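Local coordinates for malonyl CoA-acyl carrier protein transacylase (Bartonella henselae, PDB 3QAT), which transfers the malonyl group from malonyl-CoA to acyl carrier protein, probably supplying the malonyl-ACP used in fatty acid biosynthesis, at residues N64-L69 against R121-A126; Q17-G22 against G54-L59. All coordinates share one frame; numbering follows the deposited sequence.

Contact 1 of 2, residues N64-L69 against R121-A126; sequences NAQPAL and RIRGNA
Gln66 and Arg123 meet where helix 62-82 runs nearly antiparallel to helix 113-129, the axes 8.1 Å apart at an angle of 158°. Their side chains cross at about a right angle: Arg123 stretches out with CG anti to the backbone N (chi1 -166°), and OE1 of Gln66 lies against its methylenes, 3.4 Å from Arg123 CD. The same oxygen accepts a hydrogen bond from Arg123 NH1 (2.9 Å, 158° at the hydrogen). It sits in the guanidinium plane, while the donor stands well above the plane of the amide. The other end of that amide closes the tight side, Gln66 NE2 reaching to 3.4 Å from Gly124 CA, against the backbone of the facing helix; NE2 is also bonded to Thr62 OG1. Packing is looser toward partly exposed Arg121. Its chain, bent at chi2 and chi3, brings NH2 to 3.1 Å from Asn64 OD1 at an angle too poor for a hydrogen bond, and only to 4.2 Å from Pro67 CG. Arg121 is held instead by a salt bridge to Glu45 and by the carbonyl of Ala63, and Asn64 ND2 by Val58 O. Arg123 NH2 bonds Gln256 OE1 and Ser98 OG. Ser98, in a GxSxG nucleophile-elbow sequence, is probably the active-site serine, and an arginine beside it is as in related malonyltransferases, where it pairs with the malonyl carboxylate.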
ATOM      1  N   ASN A  64      -5.255   8.748  -9.184  1.00  7.29           N
ATOM      2  CA  ASN A  64      -5.183   9.817  -8.181  1.00  7.05           C
ATOM      3  C   ASN A  64      -4.799   9.331  -6.789  1.00  7.45           C
ATOM      4  O   ASN A  64      -3.917   9.923  -6.140  1.00  6.95           O
ATOM      5  CB  ASN A  64      -6.497  10.602  -8.166  1.00  6.02           C
ATOM      6  CG  ASN A  64      -6.713  11.316  -9.468  1.00  7.88           C
ATOM      7  OD1 ASN A  64      -5.744  11.688 -10.158  1.00  9.67           O
ATOM      8  ND2 ASN A  64      -7.973  11.487  -9.854  1.00  8.96           N
ATOM      9  N   ALA A  65      -5.456   8.258  -6.343  1.00  7.19           N
ATOM     10  CA  ALA A  65      -5.252   7.761  -4.991  1.00  6.84           C
ATOM     11  C   ALA A  65      -3.799   7.350  -4.743  1.00  7.00           C
ATOM     12  O   ALA A  65      -3.292   7.513  -3.646  1.00  6.57           O
ATOM     13  CB  ALA A  65      -6.182   6.569  -4.728  1.00  6.00           C
ATOM     14  N   GLN A  66      -3.131   6.796  -5.761  1.00  6.35           N
ATOM     15  CA  GLN A  66      -1.759   6.300  -5.512  1.00  6.47           C
ATOM     16  C   GLN A  66      -0.770   7.464  -5.223  1.00  5.82           C
ATOM     17  O   GLN A  66      -0.168   7.466  -4.159  1.00  6.56           O
ATOM     18  CB  GLN A  66      -1.259   5.397  -6.647  1.00  7.37           C
ATOM     19  CG  GLN A  66      -2.099   4.122  -6.785  1.00  7.67           C
ATOM     20  CD  GLN A  66      -1.407   3.064  -7.647  1.00  7.79           C
ATOM     21  OE1 GLN A  66      -0.178   2.890  -7.579  1.00  8.31           O
ATOM     22  NE2 GLN A  66      -2.195   2.328  -8.449  1.00  9.12           N
ATOM     23  N   PRO A  67      -0.629   8.450  -6.146  1.00  5.72           N
ATOM     24  CA  PRO A  67       0.284   9.536  -5.774  1.00  5.77           C
ATOM     25  C   PRO A  67      -0.244  10.332  -4.577  1.00  5.94           C
ATOM     26  O   PRO A  67       0.567  10.822  -3.761  1.00  6.41           O
ATOM     27  CB  PRO A  67       0.381  10.411  -7.048  1.00  6.13           C
ATOM     28  CG  PRO A  67      -0.894  10.050  -7.864  1.00  5.90           C
ATOM     29  CD  PRO A  67      -1.110   8.571  -7.550  1.00  5.20           C
ATOM     30  N   ALA A  68      -1.580  10.446  -4.434  1.00  5.31           N
ATOM     31  CA  ALA A  68      -2.125  11.224  -3.280  1.00  6.17           C
ATOM     32  C   ALA A  68      -1.797  10.613  -1.920  1.00  5.42           C
ATOM     33  O   ALA A  68      -1.395  11.320  -0.997  1.00  5.78           O
ATOM     34  CB  ALA A  68      -3.639  11.388  -3.393  1.00  5.82           C
ATOM     35  N   LEU A  69      -1.975   9.301  -1.792  1.00  5.52           N
ATOM     36  CA  LEU A  69      -1.677   8.640  -0.515  1.00  4.97           C
ATOM     37  C   LEU A  69      -0.190   8.733  -0.201  1.00  5.92           C
ATOM     38  O   LEU A  69       0.190   8.926   0.972  1.00  6.35           O
ATOM     39  CB  LEU A  69      -2.145   7.172  -0.527  1.00  5.78           C
ATOM     40  CG  LEU A  69      -3.657   7.044  -0.212  1.00  4.13           C
ATOM     41  CD1 LEU A  69      -4.180   5.659  -0.621  1.00  6.95           C
ATOM     42  CD2 LEU A  69      -3.903   7.288   1.282  1.00  4.86           C
ATOM     43  N   ARG A 121       1.784   7.687 -10.564  1.00  7.10           N
ATOM     44  CA  ARG A 121       0.852   8.073 -11.610  1.00  6.55           C
ATOM     45  C   ARG A 121       0.906   7.078 -12.800  1.00  7.22           C
ATOM     46  O   ARG A 121      -0.125   6.647 -13.300  1.00  8.39           O
ATOM     47  CB  ARG A 121       1.115   9.533 -12.019  1.00  7.44           C
ATOM     48  CG  ARG A 121       0.392  10.017 -13.273  1.00  6.70           C
ATOM     49  CD  ARG A 121      -1.125   9.838 -13.244  1.00  9.05           C
ATOM     50  NE  ARG A 121      -1.798  10.446 -12.079  1.00  8.52           N
ATOM     51  CZ  ARG A 121      -2.119  11.739 -11.974  1.00 10.06           C
ATOM     52  NH1 ARG A 121      -1.731  12.636 -12.883  1.00 10.42           N
ATOM     53  NH2 ARG A 121      -2.816  12.140 -10.910  1.00 10.72           N
ATOM     54  N   ILE A 122       2.120   6.683 -13.186  1.00  7.24           N
ATOM     55  CA  ILE A 122       2.291   5.664 -14.246  1.00  8.29           C
ATOM     56  C   ILE A 122       1.633   4.358 -13.793  1.00  8.06           C
ATOM     57  O   ILE A 122       0.926   3.690 -14.581  1.00  8.85           O
ATOM     58  CB  ILE A 122       3.798   5.473 -14.566  1.00  9.20           C
ATOM     59  CG1 ILE A 122       4.289   6.692 -15.356  1.00 10.32           C
ATOM     60  CG2 ILE A 122       4.017   4.161 -15.365  1.00  9.10           C
ATOM     61  CD1 ILE A 122       5.839   6.801 -15.374  1.00 11.51           C
ATOM     62  N   ARG A 123       1.829   4.008 -12.521  1.00  8.11           N
ATOM     63  CA  ARG A 123       1.305   2.751 -12.006  1.00  8.25           C
ATOM     64  C   ARG A 123      -0.233   2.759 -12.022  1.00  8.49           C
ATOM     65  O   ARG A 123      -0.869   1.815 -12.506  1.00  9.11           O
ATOM     66  CB  ARG A 123       1.827   2.549 -10.575  1.00  7.49           C
ATOM     67  CG  ARG A 123       1.643   1.134 -10.033  1.00  8.66           C
ATOM     68  CD  ARG A 123       2.441   0.987  -8.728  1.00  7.20           C
ATOM     69  NE  ARG A 123       2.322  -0.351  -8.099  1.00  8.44           N
ATOM     70  CZ  ARG A 123       1.361  -0.688  -7.225  1.00  9.39           C
ATOM     71  NH1 ARG A 123       0.371   0.172  -6.906  1.00  8.17           N
ATOM     72  NH2 ARG A 123       1.353  -1.908  -6.678  1.00  9.23           N
ATOM     73  N   GLY A 124      -0.815   3.847 -11.518  1.00  8.29           N
ATOM     74  CA  GLY A 124      -2.284   3.982 -11.461  1.00  9.13           C
ATOM     75  C   GLY A 124      -2.881   4.010 -12.863  1.00 10.29           C
ATOM     76  O   GLY A 124      -3.858   3.328 -13.131  1.00 11.22           O
ATOM     77  N   ASN A 125      -2.274   4.784 -13.760  1.00 10.32           N
ATOM     78  CA  ASN A 125      -2.761   4.832 -15.145  1.00 11.39           C
ATOM     79  C   ASN A 125      -2.733   3.437 -15.787  1.00 12.15           C
ATOM     80  O   ASN A 125      -3.713   3.025 -16.469  1.00 13.69           O
ATOM     81  CB  ASN A 125      -1.935   5.803 -15.993  1.00 11.17           C
ATOM     82  CG  ASN A 125      -2.320   7.272 -15.804  1.00 11.96           C
ATOM     83  OD1 ASN A 125      -3.400   7.596 -15.312  1.00 14.36           O
ATOM     84  ND2 ASN A 125      -1.432   8.160 -16.216  1.00 13.29           N
ATOM     85  N   ALA A 126      -1.626   2.716 -15.592  1.00 11.96           N
ATOM     86  CA  ALA A 126      -1.430   1.416 -16.256  1.00 12.15           C
ATOM     87  C   ALA A 126      -2.373   0.377 -15.681  1.00 13.26           C
ATOM     88  O   ALA A 126      -2.927  -0.449 -16.416  1.00 13.95           O
ATOM     89  CB  ALA A 126       0.005   0.950 -16.153  1.00 12.30           C
TER

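Contact 2 of 2, residues Q17-G22 against G54-L59; sequences QLIGMG and GPADVL
Ile19 and Leu59 reach across from opposite segments, joining the loop that follows strand 6-11 to the short helix 56-60 and the turn that precedes it in the acyltransferase fold. The loop makes a type II beta turn from Leu18 to Met21, closed by Met21 N to Leu18 O, with Ile19 at its first corner and Gly20, at positive phi, at its second.

Leu59, buried, is the side chain that enters furthest into this contact. Its CB already points toward the loop, and CG, anti to the backbone N (chi1 180°), continues that way to 4.1 Å from Gln17 CG. There the chain forks. CD2 takes the side of the turn and lies 3.7 Å from Leu18 C, against the peptide that leads into Ile19. CD1 takes the side of Met21, whose terminal methyl CE stops 4.3 Å away from it. Gln17 slides past Leu59 in the opposite direction, and the amide beyond its CG is bonded to Gly15 N and Thr60 OG1.

Nearer the surface, Ile19 has two conformers, and its tip contacts hold for one of them: CG1 comes to 3.9 Å from Gly54 CA, and CD1 to 3.9 Å from Ala56 CB. Gly54, with positive phi, ends helix 47-53, and a cis peptide bond leads to Pro55, the N-cap of helix 56-60. On the buried side Met21, its chain extended beyond CG, lays SD where it accepts a weak hydrogen bond from Leu18 N, with 3.5 Å between the sulfur and that nitrogen.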
ATOM      1  N   GLN A  17      -7.416   6.453   1.410  1.00  6.50           N
ATOM      2  CA  GLN A  17      -7.618   7.855   1.014  1.00  7.04           C
ATOM      3  C   GLN A  17      -8.937   8.388   1.555  1.00  8.01           C
ATOM      4  O   GLN A  17      -9.946   7.658   1.670  1.00  9.00           O
ATOM      5  CB  GLN A  17      -7.527   8.024  -0.520  1.00  7.36           C
ATOM      6  CG  GLN A  17      -8.744   7.510  -1.345  1.00  6.44           C
ATOM      7  CD  GLN A  17      -8.852   6.000  -1.438  1.00  7.30           C
ATOM      8  OE1 GLN A  17      -7.924   5.273  -1.099  1.00  8.37           O
ATOM      9  NE2 GLN A  17     -10.016   5.525  -1.901  1.00  9.34           N
ATOM     10  N   LEU A  18      -8.912   9.675   1.891  1.00  8.29           N
ATOM     11  CA  LEU A  18     -10.069  10.379   2.476  1.00  9.75           C
ATOM     12  C   LEU A  18      -9.994  11.821   1.997  1.00  9.17           C
ATOM     13  O   LEU A  18      -8.923  12.402   2.028  1.00  9.32           O
ATOM     14  CB  LEU A  18      -9.923  10.442   4.021  1.00 11.09           C
ATOM     15  CG  LEU A  18      -9.936   9.121   4.792  1.00 12.88           C
ATOM     16  CD1 LEU A  18      -9.256   9.257   6.127  1.00 13.80           C
ATOM     17  CD2 LEU A  18     -11.380   8.665   4.949  1.00 15.18           C
ATOM     18  N   ILE A  19     -11.127  12.407   1.617  1.00  9.22           N
ATOM     19  CA  ILE A  19     -11.155  13.844   1.270  0.80  9.98           C
ATOM     20  C   ILE A  19     -10.633  14.646   2.448  1.00  9.97           C
ATOM     21  O   ILE A  19     -11.037  14.407   3.606  1.00 11.69           O
ATOM     22  CB  ILE A  19     -12.584  14.347   0.984  0.80 11.67           C
ATOM     23  CG1 ILE A  19     -13.088  13.796  -0.346  0.80 11.76           C
ATOM     24  CG2 ILE A  19     -12.645  15.904   1.010  0.80 12.99           C
ATOM     25  CD1 ILE A  19     -14.636  14.010  -0.510  0.80 12.36           C
ATOM     26  N   GLY A  20      -9.761  15.604   2.146  1.00  9.71           N
ATOM     27  CA  GLY A  20      -9.166  16.485   3.164  1.00 10.38           C
ATOM     28  C   GLY A  20      -7.924  15.940   3.833  1.00 10.57           C
ATOM     29  O   GLY A  20      -7.288  16.642   4.642  1.00 11.59           O
ATOM     30  N   MET A  21      -7.538  14.703   3.517  1.00  9.62           N
ATOM     31  CA  MET A  21      -6.321  14.162   4.095  1.00  9.59           C
ATOM     32  C   MET A  21      -5.126  15.084   3.808  1.00 10.12           C
ATOM     33  O   MET A  21      -4.983  15.631   2.700  1.00 10.89           O
ATOM     34  CB  MET A  21      -6.071  12.732   3.585  1.00  8.05           C
ATOM     35  CG  MET A  21      -5.810  12.633   2.092  1.00  7.94           C
ATOM     36  SD  MET A  21      -5.580  10.878   1.670  1.00  6.99           S
ATOM     37  CE  MET A  21      -5.154  11.023  -0.076  1.00  8.64           C
ATOM     38  N   GLY A  22      -4.311  15.285   4.836  1.00  9.57           N
ATOM     39  CA  GLY A  22      -3.121  16.113   4.710  1.00 10.76           C
ATOM     40  C   GLY A  22      -3.342  17.626   4.782  1.00 12.04           C
ATOM     41  O   GLY A  22      -2.367  18.337   4.938  1.00 12.63           O
ATOM     42  N   GLY A  54     -12.033  16.717  -2.977  1.00 13.87           N
ATOM     43  CA  GLY A  54     -12.744  15.674  -3.715  1.00 12.53           C
ATOM     44  C   GLY A  54     -13.093  16.089  -5.137  1.00 12.74           C
ATOM     45  O   GLY A  54     -12.438  16.970  -5.707  1.00 13.39           O
ATOM     46  N   PRO A  55     -14.164  15.511  -5.713  1.00 12.78           N
ATOM     47  CA  PRO A  55     -15.097  14.547  -5.101  1.00 12.85           C
ATOM     48  C   PRO A  55     -14.414  13.252  -4.709  1.00 11.86           C
ATOM     49  O   PRO A  55     -13.331  12.925  -5.226  1.00 12.10           O
ATOM     50  CB  PRO A  55     -16.115  14.288  -6.217  1.00 14.08           C
ATOM     51  CG  PRO A  55     -16.019  15.473  -7.122  1.00 16.04           C
ATOM     52  CD  PRO A  55     -14.585  15.884  -7.078  1.00 13.51           C
ATOM     53  N   ALA A  56     -15.021  12.524  -3.772  1.00 10.60           N
ATOM     54  CA  ALA A  56     -14.454  11.254  -3.301  1.00 10.22           C
ATOM     55  C   ALA A  56     -14.192  10.261  -4.437  1.00  9.83           C
ATOM     56  O   ALA A  56     -13.168   9.564  -4.401  1.00 10.22           O
ATOM     57  CB  ALA A  56     -15.391  10.609  -2.238  1.00 10.99           C
ATOM     58  N   ASP A  57     -15.107  10.176  -5.402  1.00 10.40           N
ATOM     59  CA  ASP A  57     -14.969   9.150  -6.444  1.00 10.02           C
ATOM     60  C   ASP A  57     -13.817   9.497  -7.381  1.00 10.25           C
ATOM     61  O   ASP A  57     -13.169   8.590  -7.922  1.00 11.24           O
ATOM     62  CB  ASP A  57     -16.281   8.752  -7.154  1.00 10.11           C
ATOM     63  CG  ASP A  57     -17.024   9.923  -7.819  1.00 12.63           C
ATOM     64  OD1 ASP A  57     -16.575  11.086  -7.760  1.00 12.45           O
ATOM     65  OD2 ASP A  57     -18.104   9.638  -8.410  1.00 15.98           O
ATOM     66  N   VAL A  58     -13.542  10.790  -7.523  1.00  9.32           N
ATOM     67  CA  VAL A  58     -12.364  11.244  -8.307  1.00  9.35           C
ATOM     68  C   VAL A  58     -11.067  10.970  -7.566  1.00  8.29           C
ATOM     69  O   VAL A  58     -10.095  10.440  -8.152  1.00  9.72           O
ATOM     70  CB  VAL A  58     -12.472  12.709  -8.709  1.00  9.82           C
ATOM     71  CG1 VAL A  58     -11.180  13.208  -9.412  1.00  9.36           C
ATOM     72  CG2 VAL A  58     -13.691  12.920  -9.587  1.00 11.01           C
ATOM     73  N   LEU A  59     -11.026  11.281  -6.265  1.00  7.91           N
ATOM     74  CA  LEU A  59      -9.842  10.944  -5.460  1.00  7.66           C
ATOM     75  C   LEU A  59      -9.574   9.444  -5.420  1.00  7.47           C
ATOM     76  O   LEU A  59      -8.417   9.020  -5.365  1.00  7.39           O
ATOM     77  CB  LEU A  59     -10.026  11.469  -4.027  1.00  7.78           C
ATOM     78  CG  LEU A  59      -8.892  11.200  -3.036  1.00  7.99           C
ATOM     79  CD1 LEU A  59      -7.544  11.751  -3.528  1.00  7.16           C
ATOM     80  CD2 LEU A  59      -9.228  11.774  -1.653  1.00  9.48           C
TER

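Nearly all the residues that touch in contact 1 are buried, whereas half of those in contact 2 are exposed, Ile19 and Ala56 among them; their centres lie about 11 Å and about 17 Å from the centre of the chain. Two long helices meet in contact 1, mostly through amides and guanidinium groups with further polar partners around them. Contact 2 sets a loop turn against a short helix and is made by van der Waals contacts of apolar side chains with each other and with backbone. Helix 56-60 leads directly into helix 62-82, and the two contacts touch: Ala68 CB packs 3.7 Å from Met21 CE, Ala65 CB 3.4 Å from Leu59 O, and Leu69 meets Gln17.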